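Serine racemase (Enterococcus faecalis, PDB 4ECL) belongs to the alanine racemase family, whose members pair a TIM-barrel domain with a largely beta-stranded C-terminal domain. Local coordinates at residues T4-Y8 / P281-D286; A92-C96 / Q116-I120; Y205-P211 / D233-L239; L245-V251 / G330-I336. All blocks are in the same frame, centred on the assembly; numbering follows the deposited sequence.

Contact 1: T4-Y8 / P281-D286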
loop_
_atom_site.group_PDB
_atom_site.type_symbol
_atom_site.label_atom_id
_atom_site.label_comp_id
_atom_site.label_asym_id
_atom_site.label_seq_id
_atom_site.Cartn_x
_atom_site.Cartn_y
_atom_site.Cartn_z
ATOM N N THR A 4 16.708 2.352 -10.996
ATOM C CA THR A 4 17.381 2.577 -9.720
ATOM C C THR A 4 17.518 4.057 -9.373
ATOM O O THR A 4 18.088 4.401 -8.345
ATOM C CB THR A 4 18.774 1.907 -9.683
ATOM O OG1 THR A 4 19.494 2.209 -10.890
ATOM C CG2 THR A 4 18.629 0.398 -9.532
ATOM N N ASP A 5 16.973 4.934 -10.206
ATOM C CA ASP A 5 17.162 6.369 -9.997
ATOM C C ASP A 5 16.563 6.939 -8.701
ATOM O O ASP A 5 17.112 7.883 -8.127
ATOM C CB ASP A 5 16.642 7.159 -11.201
ATOM C CG ASP A 5 17.557 7.050 -12.408
ATOM O OD1 ASP A 5 18.657 6.471 -12.275
ATOM O OD2 ASP A 5 17.182 7.555 -13.488
ATOM N N ARG A 6 15.447 6.373 -8.241
ATOM C CA ARG A 6 14.693 6.962 -7.131
ATOM C C ARG A 6 14.564 6.045 -5.907
ATOM O O ARG A 6 15.230 6.245 -4.896
ATOM C CB ARG A 6 13.303 7.396 -7.624
ATOM C CG ARG A 6 12.363 7.913 -6.550
ATOM C CD ARG A 6 10.952 8.020 -7.095
ATOM N NE ARG A 6 9.990 8.296 -6.036
ATOM C CZ ARG A 6 9.143 7.400 -5.531
ATOM N NH1 ARG A 6 8.307 7.756 -4.566
ATOM N NH2 ARG A 6 9.122 6.154 -5.990
ATOM N N ALA A 7 13.680 5.061 -5.989
ATOM C CA ALA A 7 13.497 4.114 -4.898
ATOM C C ALA A 7 13.095 2.801 -5.512
ATOM O O ALA A 7 12.327 2.769 -6.473
ATOM C CB ALA A 7 12.428 4.600 -3.927
ATOM N N TYR A 8 13.605 1.707 -4.960
ATOM C CA TYR A 8 13.399 0.418 -5.589
ATOM C C TYR A 8 13.572 -0.721 -4.612
ATOM O O TYR A 8 14.164 -0.550 -3.539
ATOM C CB TYR A 8 14.349 0.248 -6.780
ATOM C CG TYR A 8 15.797 0.458 -6.427
ATOM C CD1 TYR A 8 16.342 1.732 -6.406
ATOM C CD2 TYR A 8 16.622 -0.615 -6.105
ATOM C CE1 TYR A 8 17.676 1.946 -6.082
ATOM C CE2 TYR A 8 17.965 -0.416 -5.775
ATOM C CZ TYR A 8 18.476 0.870 -5.770
ATOM O OH TYR A 8 19.791 1.097 -5.449
ATOM N N PRO A 281 13.867 10.218 -1.732
ATOM C CA PRO A 281 12.644 10.323 -2.526
ATOM C C PRO A 281 11.795 9.082 -2.336
ATOM O O PRO A 281 11.417 8.423 -3.303
ATOM C CB PRO A 281 13.183 10.380 -3.949
ATOM C CG PRO A 281 14.397 9.482 -3.888
ATOM C CD PRO A 281 14.980 9.654 -2.511
ATOM N N ILE A 282 11.533 8.742 -1.080
ATOM C CA ILE A 282 10.615 7.666 -0.756
ATOM C C ILE A 282 9.742 8.089 0.415
ATOM O O ILE A 282 10.225 8.691 1.380
ATOM C CB ILE A 282 11.341 6.354 -0.422
ATOM C CG1 ILE A 282 10.332 5.219 -0.230
ATOM C CG2 ILE A 282 12.195 6.496 0.834
ATOM C CD1 ILE A 282 11.027 3.873 0.099
ATOM N N GLY A 283 8.449 7.796 0.317
ATOM C CA GLY A 283 7.517 8.168 1.363
ATOM C C GLY A 283 6.513 7.077 1.684
ATOM O O GLY A 283 6.685 5.916 1.284
ATOM N N TYR A 284 5.447 7.439 2.399
ATOM C CA TYR A 284 4.487 6.419 2.820
ATOM C C TYR A 284 3.664 5.868 1.654
ATOM O O TYR A 284 3.276 4.713 1.671
ATOM C CB TYR A 284 3.634 6.863 4.015
ATOM C CG TYR A 284 2.892 8.178 3.857
ATOM C CD1 TYR A 284 1.768 8.276 3.041
ATOM C CD2 TYR A 284 3.283 9.305 4.567
ATOM C CE1 TYR A 284 1.076 9.474 2.911
ATOM C CE2 TYR A 284 2.596 10.509 4.448
ATOM C CZ TYR A 284 1.496 10.586 3.618
ATOM O OH TYR A 284 0.824 11.771 3.494
ATOM N N ALA A 285 3.450 6.665 0.610
ATOM C CA ALA A 285 2.769 6.146 -0.580
ATOM C C ALA A 285 3.561 5.025 -1.247
ATOM O O ALA A 285 3.007 4.220 -1.990
ATOM C CB ALA A 285 2.485 7.246 -1.573
ATOM N N ASP A 286 4.856 4.961 -0.970
ATOM C CA ASP A 286 5.682 3.885 -1.508
ATOM C C ASP A 286 5.623 2.680 -0.576
ATOM O O ASP A 286 6.267 1.666 -0.818
ATOM C CB ASP A 286 7.135 4.345 -1.697
ATOM C CG ASP A 286 7.266 5.465 -2.699
ATOM O OD1 ASP A 286 7.178 5.189 -3.919
ATOM O OD2 ASP A 286 7.480 6.621 -2.269
#
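One carboxylate can serve several donors at once, and Asp286 is an example: it takes Arg6 from across the contact, Gly283 N from its own turn and Arg367. The extended Arg6 side chain passes Pro281, its CG lying 3.7 Å from Pro281 CB, and brings its guanidinium to the Asp286 carboxylate; Thr65 of the second subunit packs on Arg6. Arg6 NH2 donates to Asp286 OD1 at 3.0 Å. Arg6 NH1 adds two weak hydrogen bonds, 2.9 Å to Asp286 OD1 and 2.7 Å to Asp286 OD2, the latter being the shortest approach of the salt bridge. Asp286 OD2 also accepts from Gly283 N at 3.0 Å, and Asp286 N donates back to Gly283 O at 3.1 Å, so a closed 3-10 turn holds the acid in place. The second cation, Arg367, forms its own salt bridge to OD2. Pro281 O lies over one face of the guanidinium, 3.1 Å from Arg6 NE, but the angle is too poor for a hydrogen bond. Beside the charges, Ala7 CB meets Ile282 CB at 4.1 Å. Ala7 also touches Ala249 and Ile282 touches Leu247, both on strand 245-257, the antiparallel neighbour of strand 7-11.

Contact 2: A92-C96 / Q116-I120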
loop_
_atom_site.group_PDB
_atom_site.type_symbol
_atom_site.label_atom_id
_atom_site.label_comp_id
_atom_site.label_asym_id
_atom_site.label_seq_id
_atom_site.Cartn_x
_atom_site.Cartn_y
_atom_site.Cartn_z
ATOM N N ALA A 92 -16.550 -18.793 -13.955
ATOM C CA ALA A 92 -16.196 -20.208 -14.023
ATOM C C ALA A 92 -15.544 -20.561 -15.353
ATOM O O ALA A 92 -14.767 -21.510 -15.438
ATOM C CB ALA A 92 -17.414 -21.082 -13.790
ATOM N N LYS A 93 -15.875 -19.795 -16.390
ATOM C CA LYS A 93 -15.302 -20.006 -17.711
ATOM C C LYS A 93 -13.800 -19.705 -17.713
ATOM O O LYS A 93 -13.011 -20.418 -18.333
ATOM C CB LYS A 93 -16.032 -19.141 -18.736
ATOM C CG LYS A 93 -15.474 -19.237 -20.136
ATOM C CD LYS A 93 -16.331 -18.457 -21.118
ATOM C CE LYS A 93 -15.605 -18.263 -22.441
ATOM N NZ LYS A 93 -15.065 -19.543 -22.984
ATOM N N GLU A 94 -13.411 -18.652 -17.006
ATOM C CA GLU A 94 -12.005 -18.280 -16.903
ATOM C C GLU A 94 -11.223 -19.288 -16.069
ATOM O O GLU A 94 -10.063 -19.577 -16.366
ATOM C CB GLU A 94 -11.858 -16.880 -16.305
ATOM C CG GLU A 94 -12.332 -15.770 -17.219
ATOM C CD GLU A 94 -12.370 -14.424 -16.521
ATOM O OE1 GLU A 94 -13.378 -14.146 -15.835
ATOM O OE2 GLU A 94 -11.398 -13.645 -16.655
ATOM N N LEU A 95 -11.859 -19.812 -15.023
ATOM C CA LEU A 95 -11.244 -20.844 -14.201
ATOM C C LEU A 95 -10.913 -22.035 -15.075
ATOM O O LEU A 95 -9.843 -22.645 -14.948
ATOM C CB LEU A 95 -12.199 -21.293 -13.097
ATOM C CG LEU A 95 -12.335 -20.359 -11.903
ATOM C CD1 LEU A 95 -13.415 -20.839 -10.953
ATOM C CD2 LEU A 95 -11.000 -20.281 -11.198
ATOM N N CYS A 96 -11.843 -22.359 -15.968
ATOM C CA CYS A 96 -11.699 -23.519 -16.831
ATOM C C CYS A 96 -10.619 -23.281 -17.881
ATOM O O CYS A 96 -9.736 -24.127 -18.070
ATOM C CB CYS A 96 -13.026 -23.857 -17.509
ATOM S SG CYS A 96 -12.983 -25.380 -18.472
ATOM N N GLN A 116 -22.531 -23.833 -13.076
ATOM C CA GLN A 116 -22.073 -23.026 -14.202
ATOM C C GLN A 116 -21.761 -23.904 -15.419
ATOM O O GLN A 116 -21.713 -23.419 -16.549
ATOM C CB GLN A 116 -20.879 -22.165 -13.804
ATOM C CG GLN A 116 -21.130 -21.326 -12.562
ATOM C CD GLN A 116 -22.407 -20.510 -12.662
ATOM O OE1 GLN A 116 -22.579 -19.723 -13.592
ATOM N NE2 GLN A 116 -23.310 -20.694 -11.701
ATOM N N GLY A 117 -21.568 -25.199 -15.181
ATOM C CA GLY A 117 -21.401 -26.166 -16.254
ATOM C C GLY A 117 -19.987 -26.341 -16.783
ATOM O O GLY A 117 -19.766 -27.098 -17.733
ATOM N N TYR A 118 -19.026 -25.649 -16.176
ATOM C CA TYR A 118 -17.630 -25.753 -16.600
ATOM C C TYR A 118 -16.830 -26.754 -15.766
ATOM O O TYR A 118 -16.956 -26.803 -14.540
ATOM C CB TYR A 118 -16.959 -24.379 -16.578
ATOM C CG TYR A 118 -17.515 -23.443 -17.620
ATOM C CD1 TYR A 118 -17.186 -23.598 -18.956
ATOM C CD2 TYR A 118 -18.377 -22.413 -17.272
ATOM C CE1 TYR A 118 -17.696 -22.751 -19.922
ATOM C CE2 TYR A 118 -18.897 -21.558 -18.234
ATOM C CZ TYR A 118 -18.551 -21.737 -19.554
ATOM O OH TYR A 118 -19.052 -20.900 -20.519
ATOM N N ASP A 119 -16.019 -27.560 -16.443
ATOM C CA ASP A 119 -15.136 -28.506 -15.768
ATOM C C ASP A 119 -13.980 -27.778 -15.077
ATOM O O ASP A 119 -13.156 -27.142 -15.724
ATOM C CB ASP A 119 -14.617 -29.550 -16.758
ATOM C CG ASP A 119 -15.696 -30.542 -17.177
ATOM O OD1 ASP A 119 -16.663 -30.738 -16.405
ATOM O OD2 ASP A 119 -15.574 -31.127 -18.274
ATOM N N ILE A 120 -13.940 -27.885 -13.754
ATOM C CA ILE A 120 -13.051 -27.090 -12.920
ATOM C C ILE A 120 -12.340 -27.973 -11.897
ATOM O O ILE A 120 -12.971 -28.826 -11.267
ATOM C CB ILE A 120 -13.863 -26.041 -12.154
ATOM C CG1 ILE A 120 -14.437 -25.007 -13.119
ATOM C CG2 ILE A 120 -13.018 -25.356 -11.100
ATOM C CD1 ILE A 120 -15.098 -23.858 -12.421
HETATM O O HOH W 1 -17.965 -21.366 -23.620
#
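In the TIM-barrel domain, beta/alpha units succeed one another round a parallel sheet, and here helix 92-97 packs beside the chain that leaves the next helix, 107-114, and enters strand 120-127. Backbone geometry helps bring that chain round: Gly117, with positive phi, ends the helical run in a conformation that would jam a CB against the preceding carbonyl.

Apolar packing forms the buried part. Ile120 CD1 lies 3.9 Å from Ala92 CB and 3.8 Å from Leu95 CD1, while Leu113 of helix 107-114 touches all three of these side chains and so completes the cluster. The small methyl of Ala92 permits a close approach: its CB is 3.6 Å from Gln116 CB and 3.9 Å from Tyr118 CD2. Cys96, one turn further along, sets its CB 4.1 Å from Tyr118 CB.

Aromatic contact marks the more open side. Lys93 CA stands 3.9 Å from the centroid of the Tyr118 ring and only 8° off its normal, a CH-pi interaction in which the helix backbone rests on the ring face.

Polar links lie mostly elsewhere, Gln116 NE2 donating to Leu112 O and Asp119 OD1 bonding to His151. Between the two segments a water makes weak hydrogen bonds, 3.5 Å from Lys93 NZ and 3.3 Å from Tyr118 OH.

Contact 3: Y205-P211 / D233-L239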
loop_
_atom_site.group_PDB
_atom_site.type_symbol
_atom_site.label_atom_id
_atom_site.label_comp_id
_atom_site.label_asym_id
_atom_site.label_seq_id
_atom_site.Cartn_x
_atom_site.Cartn_y
_atom_site.Cartn_z
ATOM N N TYR A 205 4.827 -21.681 9.539
ATOM C CA TYR A 205 5.049 -22.121 10.913
ATOM C C TYR A 205 4.545 -23.554 11.170
ATOM O O TYR A 205 4.945 -24.205 12.143
ATOM C CB TYR A 205 4.454 -21.118 11.903
ATOM C CG TYR A 205 5.274 -19.853 12.016
ATOM C CD1 TYR A 205 6.401 -19.803 12.832
ATOM C CD2 TYR A 205 4.933 -18.716 11.300
ATOM C CE1 TYR A 205 7.169 -18.645 12.940
ATOM C CE2 TYR A 205 5.689 -17.550 11.400
ATOM C CZ TYR A 205 6.807 -17.521 12.221
ATOM O OH TYR A 205 7.558 -16.361 12.320
ATOM N N GLY A 206 3.678 -24.041 10.288
ATOM C CA GLY A 206 3.201 -25.415 10.373
ATOM C C GLY A 206 4.353 -26.368 10.119
ATOM O O GLY A 206 4.517 -27.380 10.813
ATOM N N LEU A 207 5.149 -26.039 9.107
ATOM C CA LEU A 207 6.393 -26.759 8.830
ATOM C C LEU A 207 7.385 -26.600 9.979
ATOM O O LEU A 207 7.910 -27.583 10.491
ATOM C CB LEU A 207 7.036 -26.250 7.536
ATOM C CG LEU A 207 8.403 -26.844 7.206
ATOM C CD1 LEU A 207 8.366 -28.387 7.232
ATOM C CD2 LEU A 207 8.865 -26.336 5.854
ATOM N N LEU A 208 7.642 -25.358 10.380
ATOM C CA LEU A 208 8.657 -25.072 11.399
ATOM C C LEU A 208 8.327 -25.633 12.778
ATOM O O LEU A 208 9.226 -26.054 13.510
ATOM C CB LEU A 208 8.886 -23.561 11.528
ATOM C CG LEU A 208 9.426 -22.814 10.313
ATOM C CD1 LEU A 208 9.550 -21.322 10.640
ATOM C CD2 LEU A 208 10.763 -23.396 9.879
ATOM N N ASN A 209 7.049 -25.605 13.140
ATOM C CA ASN A 209 6.631 -25.997 14.484
ATOM C C ASN A 209 5.884 -27.339 14.575
ATOM O O ASN A 209 5.750 -27.913 15.665
ATOM C CB ASN A 209 5.820 -24.868 15.131
ATOM C CG ASN A 209 6.709 -23.777 15.713
ATOM O OD1 ASN A 209 7.790 -24.064 16.221
ATOM N ND2 ASN A 209 6.261 -22.525 15.635
ATOM N N TYR A 210 5.395 -27.828 13.436
ATOM C CA TYR A 210 4.722 -29.127 13.381
ATOM C C TYR A 210 5.296 -29.977 12.239
ATOM O O TYR A 210 4.567 -30.454 11.366
ATOM C CB TYR A 210 3.186 -28.936 13.286
ATOM C CG TYR A 210 2.647 -28.292 14.543
ATOM C CD1 TYR A 210 2.678 -26.911 14.706
ATOM C CD2 TYR A 210 2.169 -29.063 15.597
ATOM C CE1 TYR A 210 2.231 -26.317 15.870
ATOM C CE2 TYR A 210 1.711 -28.473 16.770
ATOM C CZ TYR A 210 1.748 -27.100 16.899
ATOM O OH TYR A 210 1.313 -26.495 18.057
ATOM N N PRO A 211 6.620 -30.183 12.250
ATOM C CA PRO A 211 7.267 -30.813 11.099
ATOM C C PRO A 211 6.890 -32.280 10.979
ATOM O O PRO A 211 7.015 -32.868 9.906
ATOM C CB PRO A 211 8.750 -30.697 11.436
ATOM C CG PRO A 211 8.788 -30.734 12.923
ATOM C CD PRO A 211 7.536 -30.045 13.393
ATOM N N ASP A 233 11.030 -15.881 17.657
ATOM C CA ASP A 233 10.503 -17.138 18.184
ATOM C C ASP A 233 11.497 -18.272 17.983
ATOM O O ASP A 233 12.142 -18.364 16.933
ATOM C CB ASP A 233 9.174 -17.513 17.519
ATOM C CG ASP A 233 8.702 -18.917 17.903
ATOM O OD1 ASP A 233 8.823 -19.286 19.093
ATOM O OD2 ASP A 233 8.220 -19.658 17.015
ATOM N N LYS A 234 11.619 -19.130 18.992
ATOM C CA LYS A 234 12.343 -20.382 18.829
ATOM C C LYS A 234 11.404 -21.443 18.261
ATOM O O LYS A 234 10.643 -22.071 19.000
ATOM C CB LYS A 234 12.930 -20.859 20.158
ATOM C CG LYS A 234 13.814 -22.091 20.022
ATOM C CD LYS A 234 15.139 -21.898 20.741
ATOM C CE LYS A 234 15.826 -20.619 20.278
ATOM N NZ LYS A 234 17.079 -20.353 21.041
ATOM N N THR A 235 11.453 -21.625 16.945
ATOM C CA THR A 235 10.666 -22.665 16.301
ATOM C C THR A 235 11.290 -24.032 16.563
ATOM O O THR A 235 12.451 -24.116 16.957
ATOM C CB THR A 235 10.557 -22.427 14.788
ATOM O OG1 THR A 235 11.861 -22.180 14.257
ATOM C CG2 THR A 235 9.645 -21.227 14.491
ATOM N N LYS A 236 10.523 -25.098 16.352
ATOM C CA LYS A 236 11.028 -26.447 16.574
ATOM C C LYS A 236 12.183 -26.738 15.624
ATOM O O LYS A 236 13.261 -27.131 16.053
ATOM C CB LYS A 236 9.919 -27.494 16.425
ATOM C CG LYS A 236 8.873 -27.445 17.529
ATOM C CD LYS A 236 9.536 -27.436 18.897
ATOM C CE LYS A 236 8.518 -27.248 20.015
ATOM N NZ LYS A 236 9.179 -27.062 21.346
ATOM N N LEU A 237 11.965 -26.537 14.331
ATOM C CA LEU A 237 13.068 -26.598 13.394
ATOM C C LEU A 237 13.674 -25.207 13.339
ATOM O O LEU A 237 12.955 -24.211 13.379
ATOM C CB LEU A 237 12.587 -26.946 11.991
ATOM C CG LEU A 237 11.774 -28.196 11.715
ATOM C CD1 LEU A 237 11.679 -28.313 10.210
ATOM C CD2 LEU A 237 12.453 -29.419 12.325
ATOM N N GLU A 238 14.991 -25.130 13.248
ATOM C CA GLU A 238 15.627 -23.854 12.983
ATOM C C GLU A 238 16.333 -23.952 11.648
ATOM O O GLU A 238 17.427 -24.495 11.550
ATOM C CB GLU A 238 16.594 -23.474 14.103
ATOM C CG GLU A 238 15.893 -23.065 15.390
ATOM C CD GLU A 238 16.841 -22.456 16.406
ATOM O OE1 GLU A 238 18.046 -22.789 16.373
ATOM O OE2 GLU A 238 16.381 -21.639 17.234
ATOM N N LEU A 239 15.677 -23.452 10.612
ATOM C CA LEU A 239 16.216 -23.511 9.266
ATOM C C LEU A 239 17.081 -22.295 8.966
ATOM O O LEU A 239 16.926 -21.229 9.573
ATOM C CB LEU A 239 15.083 -23.606 8.241
ATOM C CG LEU A 239 14.198 -24.852 8.354
ATOM C CD1 LEU A 239 13.176 -24.876 7.226
ATOM C CD2 LEU A 239 15.063 -26.100 8.336
#
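Leu208 and Leu237 contribute most to the apolar centre, where the last turn of helix 204-209 meets an irregular segment. Leu208 CB lies 3.8 Å from Thr235 CB, and Leu208 CD2 is 3.9 Å from Leu239 CD1. Leu237 packs against both Leu207 and Pro211, its CG 3.9 Å from Pro211 CB and its CD1 3.8 Å from Leu207 O. Further out, the ring edge of Tyr205 receives the Thr235 methyl, CE1 to CG2 being 3.9 Å.

Two hydrogen bonds then fix the backbone. Leu237 N donates almost linearly to Leu208 O at 2.9 Å, and Lys236 N donates to Asn209 OD1, also at 2.9 Å. Asn209 is satisfied at its other end too, since its ND2 reaches Ala164 O. Within the irregular segment, a very short hydrogen bond of 2.5 Å from Thr235 OG1 to Leu237 O braces the bend. At the edge, the poorly ordered Asp233 has its OD2 3.7 Å from Asn209 ND2, too far for a hydrogen bond, and without a polar partner in the model.

As a helix of the TIM-barrel domain ends, its carbonyl Leu208 O and the Asn209 side chain accept from main-chain NH groups of the connection to strand 245-257 of the C-terminal domain.

Contact 4: L245-V251 / G330-I336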
loop_
_atom_site.group_PDB
_atom_site.type_symbol
_atom_site.label_atom_id
_atom_site.label_comp_id
_atom_site.label_asym_id
_atom_site.label_seq_id
_atom_site.Cartn_x
_atom_site.Cartn_y
_atom_site.Cartn_z
ATOM N N LEU A 245 14.357 -9.790 0.083
ATOM C CA LEU A 245 14.031 -8.418 -0.306
ATOM C C LEU A 245 14.915 -7.353 0.328
ATOM O O LEU A 245 15.159 -7.369 1.534
ATOM C CB LEU A 245 12.561 -8.115 0.015
ATOM C CG LEU A 245 11.993 -6.731 -0.321
ATOM C CD1 LEU A 245 10.518 -6.846 -0.687
ATOM C CD2 LEU A 245 12.172 -5.754 0.849
ATOM N N SER A 246 15.357 -6.400 -0.487
ATOM C CA SER A 246 15.928 -5.167 0.034
ATOM C C SER A 246 15.134 -3.976 -0.465
ATOM O O SER A 246 14.603 -4.012 -1.573
ATOM C CB SER A 246 17.382 -5.013 -0.410
ATOM O OG SER A 246 18.207 -5.877 0.329
ATOM N N LEU A 247 15.069 -2.925 0.349
ATOM C CA LEU A 247 14.435 -1.658 -0.041
ATOM C C LEU A 247 15.452 -0.512 -0.050
ATOM O O LEU A 247 16.106 -0.237 0.967
ATOM C CB LEU A 247 13.289 -1.319 0.904
ATOM C CG LEU A 247 12.572 0.028 0.699
ATOM C CD1 LEU A 247 11.872 0.093 -0.649
ATOM C CD2 LEU A 247 11.601 0.292 1.837
ATOM N N LYS A 248 15.568 0.166 -1.192
ATOM C CA LYS A 248 16.654 1.127 -1.412
ATOM C C LYS A 248 16.127 2.458 -1.934
ATOM O O LYS A 248 15.067 2.513 -2.555
ATOM C CB LYS A 248 17.640 0.587 -2.444
ATOM C CG LYS A 248 18.140 -0.814 -2.198
ATOM C CD LYS A 248 19.338 -0.833 -1.286
ATOM C CE LYS A 248 19.969 -2.214 -1.297
ATOM N NZ LYS A 248 21.225 -2.283 -0.515
ATOM N N ALA A 249 16.885 3.525 -1.697
ATOM C CA ALA A 249 16.537 4.842 -2.238
ATOM C C ALA A 249 17.776 5.728 -2.334
ATOM O O ALA A 249 18.647 5.673 -1.462
ATOM C CB ALA A 249 15.449 5.511 -1.390
ATOM N N LYS A 250 17.858 6.529 -3.396
ATOM C CA LYS A 250 19.015 7.402 -3.622
ATOM C C LYS A 250 18.809 8.838 -3.155
ATOM O O LYS A 250 17.804 9.463 -3.496
ATOM C CB LYS A 250 19.429 7.370 -5.099
ATOM C CG LYS A 250 20.193 6.085 -5.445
ATOM C CD LYS A 250 20.370 5.909 -6.937
ATOM C CE LYS A 250 21.033 4.576 -7.251
ATOM N NZ LYS A 250 21.245 4.412 -8.715
ATOM N N VAL A 251 19.769 9.347 -2.377
ATOM C CA VAL A 251 19.750 10.728 -1.889
ATOM C C VAL A 251 19.611 11.735 -3.033
ATOM O O VAL A 251 20.319 11.659 -4.036
ATOM C CB VAL A 251 21.048 11.083 -1.117
ATOM C CG1 VAL A 251 20.994 12.513 -0.637
ATOM C CG2 VAL A 251 21.275 10.122 0.055
ATOM N N GLY A 330 22.902 10.874 -4.928
ATOM C CA GLY A 330 23.095 9.622 -5.625
ATOM C C GLY A 330 23.497 8.490 -4.702
ATOM O O GLY A 330 23.486 7.337 -5.113
ATOM N N SER A 331 23.862 8.811 -3.464
ATOM C CA SER A 331 24.206 7.774 -2.493
ATOM C C SER A 331 22.996 6.902 -2.225
ATOM O O SER A 331 21.874 7.395 -2.080
ATOM C CB SER A 331 24.706 8.368 -1.175
ATOM O OG SER A 331 26.002 8.917 -1.326
ATOM N N ILE A 332 23.245 5.600 -2.167
ATOM C CA ILE A 332 22.211 4.625 -1.923
ATOM C C ILE A 332 21.945 4.490 -0.433
ATOM O O ILE A 332 22.841 4.176 0.343
ATOM C CB ILE A 332 22.601 3.268 -2.511
ATOM C CG1 ILE A 332 22.652 3.372 -4.034
ATOM C CG2 ILE A 332 21.587 2.195 -2.104
ATOM C CD1 ILE A 332 23.398 2.239 -4.692
ATOM N N ALA A 333 20.700 4.739 -0.044
ATOM C CA ALA A 333 20.249 4.452 1.307
ATOM C C ALA A 333 19.528 3.098 1.324
ATOM O O ALA A 333 18.685 2.821 0.470
ATOM C CB ALA A 333 19.308 5.549 1.797
ATOM N N THR A 334 19.854 2.273 2.311
ATOM C CA THR A 334 19.230 0.968 2.477
ATOM C C THR A 334 18.217 1.060 3.615
ATOM O O THR A 334 18.595 1.263 4.771
ATOM C CB THR A 334 20.312 -0.093 2.767
ATOM O OG1 THR A 334 21.139 -0.230 1.608
ATOM C CG2 THR A 334 19.699 -1.443 3.094
ATOM N N LEU A 335 16.933 0.965 3.287
ATOM C CA LEU A 335 15.886 1.069 4.299
ATOM C C LEU A 335 15.534 -0.308 4.848
ATOM O O LEU A 335 15.076 -0.451 5.987
ATOM C CB LEU A 335 14.634 1.749 3.726
ATOM C CG LEU A 335 14.805 3.197 3.261
ATOM C CD1 LEU A 335 15.352 3.273 1.828
ATOM C CD2 LEU A 335 13.498 3.974 3.385
ATOM N N ILE A 336 15.736 -1.316 4.013
ATOM C CA ILE A 336 15.607 -2.706 4.423
ATOM C C ILE A 336 16.714 -3.430 3.697
ATOM O O ILE A 336 16.821 -3.308 2.474
ATOM C CB ILE A 336 14.261 -3.331 3.982
ATOM C CG1 ILE A 336 13.083 -2.699 4.726
ATOM C CG2 ILE A 336 14.271 -4.844 4.229
ATOM C CD1 ILE A 336 11.722 -3.185 4.238
#
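Antiparallel strand pairing interrupted by a classic beta bulge joins 245-251 to 330-336 in the main sheet of the C-terminal domain. The regular part centres on Ala249 and Ala333, a hydrogen-bonded pair with Ala249 N to Ala333 O at 2.9 Å and Ala333 N to Ala249 O at 2.7 Å. Beyond the last bridge, Val251 N to Ser331 O, 2.9 Å, and Gly330 N to Val251 O, 2.8 Å, continue the pairing, the second departing from regular register. At the bulge, Leu335 and Ile336 both face Leu247: Leu247 O accepts from Leu335 N at 2.7 Å and from Ile336 N at 3.3 Å, while Leu247 N donates to Ile336 O at 2.8 Å. Leu247 CB meets Ile336 CB at 3.8 Å and Ala249 CB meets Leu335 CD1 at 3.9 Å, beside Phe288. On the other face, Lys248 NZ donates to Thr334 OG1 at 3.0 Å. Thus one face, with Leu247, Ala249, Ala333 and Ile336, is apolar and buried, while the other, with Lys248, Lys250, Ile332 and Thr334, mixes polar and aliphatic groups.

Overall arrangement
From the N terminus, residues 4-8 open contact 1, which closes only at 281-286 after the chain has passed through the whole barrel. Contacts 2 and 3 are completed within that span, one after the other: the first joins successive beta/alpha units, the second ties a late barrel helix to the connection leading out. Their centres are 38 Å apart. Contact 4 opens at 245-251, before contact 1 has closed, and closes at 330-336, so these two cross. They also touch, through probable hydrogen bonds between strands 7-11 and 245-257, with centres 9 Å apart. The N-terminal strand is thereby built into the C-terminal domain's sheet; the centres of contacts 2 and 4 lie 45 Å apart.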